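3-oxoacyl-[acyl-carrier-protein] synthase 3 (Micrococcus luteus NCTC 2665, PDB 4EWP) catalyses, as a beta-ketoacyl-ACP synthase III, the condensation of an acyl-CoA primer with malonyl-ACP that probably starts fatty acid synthesis. Local coordinates at the interface of chains A and B. Numbering follows the deposited sequence. Chains: chain A/B, 3-oxoacyl-[acyl-carrier-protein] synthase 3.

Contact 1: the interface of chains A and B. Residues chain A 229-233; chain B 213-214, 217.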
ATOM      1  N   GLU A 229     -23.408   7.356 -21.779  1.00 65.04           N
ATOM      2  CA  GLU A 229     -23.748   6.021 -22.259  1.00 67.64           C
ATOM      3  C   GLU A 229     -23.037   4.914 -21.476  1.00 62.90           C
ATOM      4  O   GLU A 229     -23.644   3.888 -21.159  1.00 63.65           O
ATOM      5  CB  GLU A 229     -23.498   5.900 -23.767  1.00 73.70           C
ATOM      6  CG  GLU A 229     -24.716   6.297 -24.608  1.00 80.03           C
ATOM      7  CD  GLU A 229     -24.350   6.815 -25.991  1.00 83.31           C
ATOM      8  OE1 GLU A 229     -23.217   6.547 -26.451  1.00 82.74           O
ATOM      9  OE2 GLU A 229     -25.199   7.497 -26.612  1.00 85.40           O
ATOM     10  N   GLY A 230     -21.760   5.123 -21.163  1.00 55.92           N
ATOM     11  CA  GLY A 230     -21.022   4.185 -20.334  1.00 50.19           C
ATOM     12  C   GLY A 230     -20.962   4.651 -18.885  1.00 46.71           C
ATOM     13  O   GLY A 230     -21.239   5.820 -18.587  1.00 41.26           O
ATOM     14  N   MET A 231     -20.607   3.740 -17.981  1.00 44.27           N
ATOM     15  CA  MET A 231     -20.507   4.078 -16.570  1.00 42.21           C
ATOM     16  C   MET A 231     -19.482   5.191 -16.390  1.00 44.07           C
ATOM     17  O   MET A 231     -18.457   5.212 -17.070  1.00 46.89           O
ATOM     18  CB  MET A 231     -20.091   2.856 -15.746  1.00 43.23           C
ATOM     19  CG  MET A 231     -21.038   1.658 -15.842  1.00 46.62           C
ATOM     20  SD  MET A 231     -20.547   0.237 -14.819  1.00 42.14           S
ATOM     21  CE  MET A 231     -20.596   0.965 -13.186  1.00 34.37           C
ATOM     22  N   LEU A 232     -19.759   6.121 -15.483  1.00 41.76           N
ATOM     23  CA  LEU A 232     -18.752   7.092 -15.071  1.00 38.83           C
ATOM     24  C   LEU A 232     -17.931   6.542 -13.901  1.00 34.76           C
ATOM     25  O   LEU A 232     -16.739   6.823 -13.782  1.00 33.39           O
ATOM     26  CB  LEU A 232     -19.399   8.427 -14.694  1.00 44.48           C
ATOM     27  CG  LEU A 232     -19.585   9.472 -15.809  1.00 48.33           C
ATOM     28  CD1 LEU A 232     -19.453   8.860 -17.198  1.00 48.60           C
ATOM     29  CD2 LEU A 232     -20.920  10.188 -15.664  1.00 50.99           C
ATOM     30  N   TRP A 233     -18.569   5.761 -13.035  1.00 31.79           N
ATOM     31  CA  TRP A 233     -17.842   5.060 -11.985  1.00 28.49           C
ATOM     32  C   TRP A 233     -16.772   4.195 -12.656  1.00 30.54           C
ATOM     33  O   TRP A 233     -17.085   3.378 -13.512  1.00 31.38           O
ATOM     34  CB  TRP A 233     -18.798   4.198 -11.164  1.00 30.28           C
ATOM     35  CG  TRP A 233     -18.122   3.335 -10.130  1.00 33.44           C
ATOM     36  CD1 TRP A 233     -18.006   1.968 -10.144  1.00 32.40           C
ATOM     37  CD2 TRP A 233     -17.466   3.777  -8.933  1.00 35.57           C
ATOM     38  NE1 TRP A 233     -17.328   1.538  -9.024  1.00 33.07           N
ATOM     39  CE2 TRP A 233     -16.984   2.629  -8.268  1.00 35.60           C
ATOM     40  CE3 TRP A 233     -17.250   5.031  -8.355  1.00 38.01           C
ATOM     41  CZ2 TRP A 233     -16.298   2.700  -7.056  1.00 37.54           C
ATOM     42  CZ3 TRP A 233     -16.563   5.097  -7.151  1.00 36.83           C
ATOM     43  CH2 TRP A 233     -16.095   3.938  -6.517  1.00 36.92           C
TER
ATOM     44  N   VAL B 213     -23.927   8.827  -8.682  1.00 41.40           N
ATOM     45  CA  VAL B 213     -23.689   9.095 -10.094  1.00 45.55           C
ATOM     46  C   VAL B 213     -24.360   8.059 -11.005  1.00 48.45           C
ATOM     47  O   VAL B 213     -25.020   8.411 -11.985  1.00 49.77           O
ATOM     48  CB  VAL B 213     -22.187   9.173 -10.417  1.00 46.68           C
ATOM     49  CG1 VAL B 213     -21.523   7.817 -10.195  1.00 48.98           C
ATOM     50  CG2 VAL B 213     -21.985   9.640 -11.850  1.00 46.19           C
ATOM     51  N   GLU B 214     -24.200   6.783 -10.674  1.00 47.68           N
ATOM     52  CA  GLU B 214     -24.780   5.727 -11.487  1.00 49.32           C
ATOM     53  C   GLU B 214     -26.297   5.765 -11.413  1.00 51.96           C
ATOM     54  O   GLU B 214     -26.984   5.439 -12.385  1.00 53.42           O
ATOM     55  CB  GLU B 214     -24.244   4.356 -11.072  1.00 49.66           C
ATOM     56  CG  GLU B 214     -22.768   4.153 -11.426  1.00 52.18           C
ATOM     57  CD  GLU B 214     -22.478   4.452 -12.897  1.00 54.69           C
ATOM     58  OE1 GLU B 214     -23.205   3.925 -13.763  1.00 57.59           O
ATOM     59  OE2 GLU B 214     -21.535   5.223 -13.186  1.00 52.80           O
ATOM     60  N   ARG B 217     -27.242   8.588 -13.628  1.00 53.75           N
ATOM     61  CA  ARG B 217     -26.967   8.169 -14.996  1.00 57.48           C
ATOM     62  C   ARG B 217     -28.041   7.242 -15.579  1.00 61.15           C
ATOM     63  O   ARG B 217     -28.349   7.323 -16.770  1.00 66.74           O
ATOM     64  CB  ARG B 217     -25.596   7.489 -15.080  1.00 55.96           C
ATOM     65  CG  ARG B 217     -25.161   7.167 -16.509  1.00 57.09           C
ATOM     66  CD  ARG B 217     -23.858   6.380 -16.550  1.00 56.80           C
ATOM     67  NE  ARG B 217     -24.053   5.003 -16.110  1.00 58.43           N
ATOM     68  CZ  ARG B 217     -24.487   4.026 -16.899  1.00 60.05           C
ATOM     69  NH1 ARG B 217     -24.766   4.279 -18.171  1.00 61.63           N
ATOM     70  NH2 ARG B 217     -24.642   2.798 -16.418  1.00 59.03           N
TER

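Contact 2: the interface of chains A and B. Residues chain A 184, 186, 264, 330, 346, 348; chain B 3, 5.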
ATOM      1  N   GLY A 184      11.219 -21.676   5.988  1.00 22.88           N
ATOM      2  CA  GLY A 184       9.890 -22.057   5.539  1.00 23.27           C
ATOM      3  C   GLY A 184       9.392 -21.245   4.356  1.00 22.85           C
ATOM      4  O   GLY A 184       8.361 -21.579   3.762  1.00 25.23           O
ATOM      5  N   SER A 186      11.028 -19.484   0.785  1.00 17.50           N
ATOM      6  CA  SER A 186      12.184 -19.316  -0.090  1.00 19.87           C
ATOM      7  C   SER A 186      12.293 -17.864  -0.564  1.00 21.53           C
ATOM      8  O   SER A 186      11.325 -17.107  -0.462  1.00 19.47           O
ATOM      9  CB  SER A 186      12.076 -20.255  -1.293  1.00 22.64           C
ATOM     10  OG  SER A 186      11.135 -19.763  -2.235  1.00 25.78           O
ATOM     11  N   VAL A 264      15.028 -26.114  -5.418  1.00 35.16           N
ATOM     12  CA  VAL A 264      13.948 -27.090  -5.394  1.00 37.82           C
ATOM     13  C   VAL A 264      13.566 -27.488  -6.822  1.00 40.39           C
ATOM     14  O   VAL A 264      13.649 -26.671  -7.740  1.00 43.36           O
ATOM     15  CB  VAL A 264      12.735 -26.496  -4.604  1.00 37.40           C
ATOM     16  CG1 VAL A 264      11.415 -27.057  -5.073  1.00 34.92           C
ATOM     17  CG2 VAL A 264      12.924 -26.694  -3.098  1.00 38.32           C
ATOM     18  N   LEU A 330       5.961 -28.760   0.402  1.00 33.33           N
ATOM     19  CA  LEU A 330       6.349 -27.535  -0.297  1.00 32.12           C
ATOM     20  C   LEU A 330       5.323 -27.125  -1.351  1.00 33.15           C
ATOM     21  O   LEU A 330       4.863 -27.953  -2.138  1.00 31.65           O
ATOM     22  CB  LEU A 330       7.712 -27.701  -0.967  1.00 25.63           C
ATOM     23  CG  LEU A 330       8.883 -27.995  -0.033  1.00 29.20           C
ATOM     24  CD1 LEU A 330      10.143 -28.226  -0.851  1.00 33.22           C
ATOM     25  CD2 LEU A 330       9.067 -26.852   0.951  1.00 22.20           C
ATOM     26  N   VAL A 346       8.529 -20.290  -2.874  1.00 24.02           N
ATOM     27  CA  VAL A 346       8.226 -21.642  -2.435  1.00 25.29           C
ATOM     28  C   VAL A 346       8.020 -21.594  -0.920  1.00 25.45           C
ATOM     29  O   VAL A 346       8.807 -20.976  -0.181  1.00 21.39           O
ATOM     30  CB  VAL A 346       9.323 -22.632  -2.826  1.00 28.70           C
ATOM     31  CG1 VAL A 346       9.065 -23.988  -2.191  1.00 26.69           C
ATOM     32  CG2 VAL A 346       9.400 -22.747  -4.368  1.00 18.95           C
ATOM     33  N   ARG A 348       6.742 -23.757   2.753  1.00 26.72           N
ATOM     34  CA  ARG A 348       6.364 -24.951   3.494  1.00 24.57           C
ATOM     35  C   ARG A 348       4.948 -24.753   4.035  1.00 26.10           C
ATOM     36  O   ARG A 348       4.708 -23.857   4.842  1.00 27.04           O
ATOM     37  CB  ARG A 348       7.344 -25.152   4.640  1.00 27.27           C
ATOM     38  CG  ARG A 348       7.201 -26.474   5.360  1.00 35.83           C
ATOM     39  CD  ARG A 348       8.562 -27.048   5.688  1.00 41.20           C
ATOM     40  NE  ARG A 348       8.888 -28.134   4.770  1.00 49.52           N
ATOM     41  CZ  ARG A 348      10.048 -28.261   4.132  1.00 54.16           C
ATOM     42  NH1 ARG A 348      11.011 -27.362   4.312  1.00 56.69           N
ATOM     43  NH2 ARG A 348      10.241 -29.289   3.312  1.00 54.04           N
TER
ATOM     44  N   VAL B   3      14.053 -31.824   2.043  1.00 73.72           N
ATOM     45  CA  VAL B   3      14.499 -30.697   1.222  1.00 65.23           C
ATOM     46  C   VAL B   3      14.555 -29.392   2.017  1.00 58.32           C
ATOM     47  O   VAL B   3      13.537 -28.906   2.513  1.00 56.49           O
ATOM     48  CB  VAL B   3      13.608 -30.503  -0.027  1.00 63.63           C
ATOM     49  CG1 VAL B   3      14.033 -29.262  -0.796  1.00 62.68           C
ATOM     50  CG2 VAL B   3      13.671 -31.732  -0.924  1.00 64.48           C
ATOM     51  N   LEU B   5      15.087 -25.414   2.078  1.00 29.14           N
ATOM     52  CA  LEU B   5      14.979 -24.253   1.213  1.00 27.64           C
ATOM     53  C   LEU B   5      16.186 -23.353   1.361  1.00 33.50           C
ATOM     54  O   LEU B   5      16.707 -23.178   2.460  1.00 38.24           O
ATOM     55  CB  LEU B   5      13.731 -23.444   1.545  1.00 26.26           C
ATOM     56  CG  LEU B   5      12.366 -24.101   1.400  1.00 32.15           C
ATOM     57  CD1 LEU B   5      11.292 -23.112   1.860  1.00 25.04           C
ATOM     58  CD2 LEU B   5      12.131 -24.531  -0.042  1.00 26.53           C
TER

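Contact 1: the interface of chains A and B
The guanidinium group of B:Arg217 turns one face to the backbone of chain A. A:Gly230 C and A:Met231 CA both lie over that face, toward its rim, each 3.7 Å above the plane. The carboxylate oxygen B:Glu214 OE1 sits at the edge of the same group, nearly in its plane. This is part of the homodimer interface of FabH, an enzyme of the thiolase-like superfamily. Helix 206-219 of chain B presents B:Val213, B:Glu214 and B:Arg217 to the loop 229-233 of chain A.

B:Glu214 works with both carboxylate oxygens. OE2 takes the backbone N-H of A:Trp233, with B:Glu214 OE2 3.0 Å from A:Trp233 N. The bond is almost straight, 174° at the hydrogen. It reaches the anti side of the oxygen, 28° out of the carboxylate plane. A:Leu232 N also points to OE2, but that bond is bent and weak. The other oxygen bonds within its own chain. B:Glu214 OE1 forms a salt bridge and hydrogen bond with B:Arg217 NE at 2.7 Å, on the syn side of the carboxylate. B:Arg217 probably positions the acid, and its charge may help keep B:Glu214 ionised.

The side chain of B:Arg217 leaves the helix with CG anti to the backbone N (chi1 -173°) and bends at chi3. This lays the guanidinium along the loop. B:Arg217 NH1 comes 3.2 Å from the carbonyl oxygen A:Glu229 O, a polar approach rather than an established hydrogen bond.

A:Met231 crosses B:Glu214 at about a right angle. Its CB and CG pass by OE1, and the chain then bends at chi3. The methyl A:Met231 CE ends 4.0 Å from the carboxylate carbon B:Glu214 CD. A small apolar contact flanks the acid, where A:Leu232 CD2 meets B:Val213 CG2 at 4.0 Å. The CB of A:Trp233 touches the B:Glu214 chain near CG.

Contact 2: the interface of chains A and B
The side chains of B:Leu5 and A:Leu330 slide past each other in opposite directions. Their CD2 methyls meet. B:Leu5 belongs to the N-terminal arm of chain B, which lies across chain A in the FabH homodimer. The contact is mainly apolar. Strands 330-337 and 341-348 of chain A supply part of the surface, and loop residues supply the rest.

The two methyls of B:Leu5 have separate partners. CG stands anti to the carbonyl carbon (chi1 -61°), and the fork beyond it opens into chain A. CD1 touches backbone, with B:Leu5 CD1 3.7 Å from A:Gly184 C and close to the amide of A:Ser186. CD2 meets side chains instead. A:Val346 crosses the leucine at a slant, and A:Val346 CG1 is 3.8 Å from B:Leu5 CD2. A:Val264 also approaches obliquely, through its CG2.

That same methyl of A:Val264 serves B:Val3 as well. The two valines cross at about a right angle, with A:Val264 CG2 3.6 Å from B:Val3 CG1. A:Leu330 CD1 reaches this B:Val3 methyl too. B:Val3 is poorly ordered, so its contacts are less certain.

A:Arg348 lies beside the arm. B:Val3 O lies in the plane at one edge of its guanidinium, but the hydrogen bonds from NH1 and NH2 are long and weak, and the poor order of B:Val3 makes them less certain still. One face of the group is covered at its centre by A:Leu330 CD2, 3.5 Å above the plane. The leucine methyl therefore packs against both the arginine and B:Leu5.

Behind the apolar surface, A:Ser186 ties its loop to strand 341-348. The backbone N of A:Val346 donates to the hydroxyl A:Ser186 OG at 2.7 Å.

The C-alpha centres of contact 1 and contact 2 lie about 48 Å apart. They share no residue or secondary-structure element. In both, chain A receives a segment of chain B: helix 206-219 in contact 1, the N-terminal arm in contact 2. The two-fold symmetry repeats each contact with the chains exchanged, so the subunits embrace at widely separated points. This should steady their relative orientation in the homodimer. The catalytic cysteine A:Cys123 is about 24 Å from the centre of contact 1 and 20 Å from that of contact 2, so neither patch directly forms the catalytic centre.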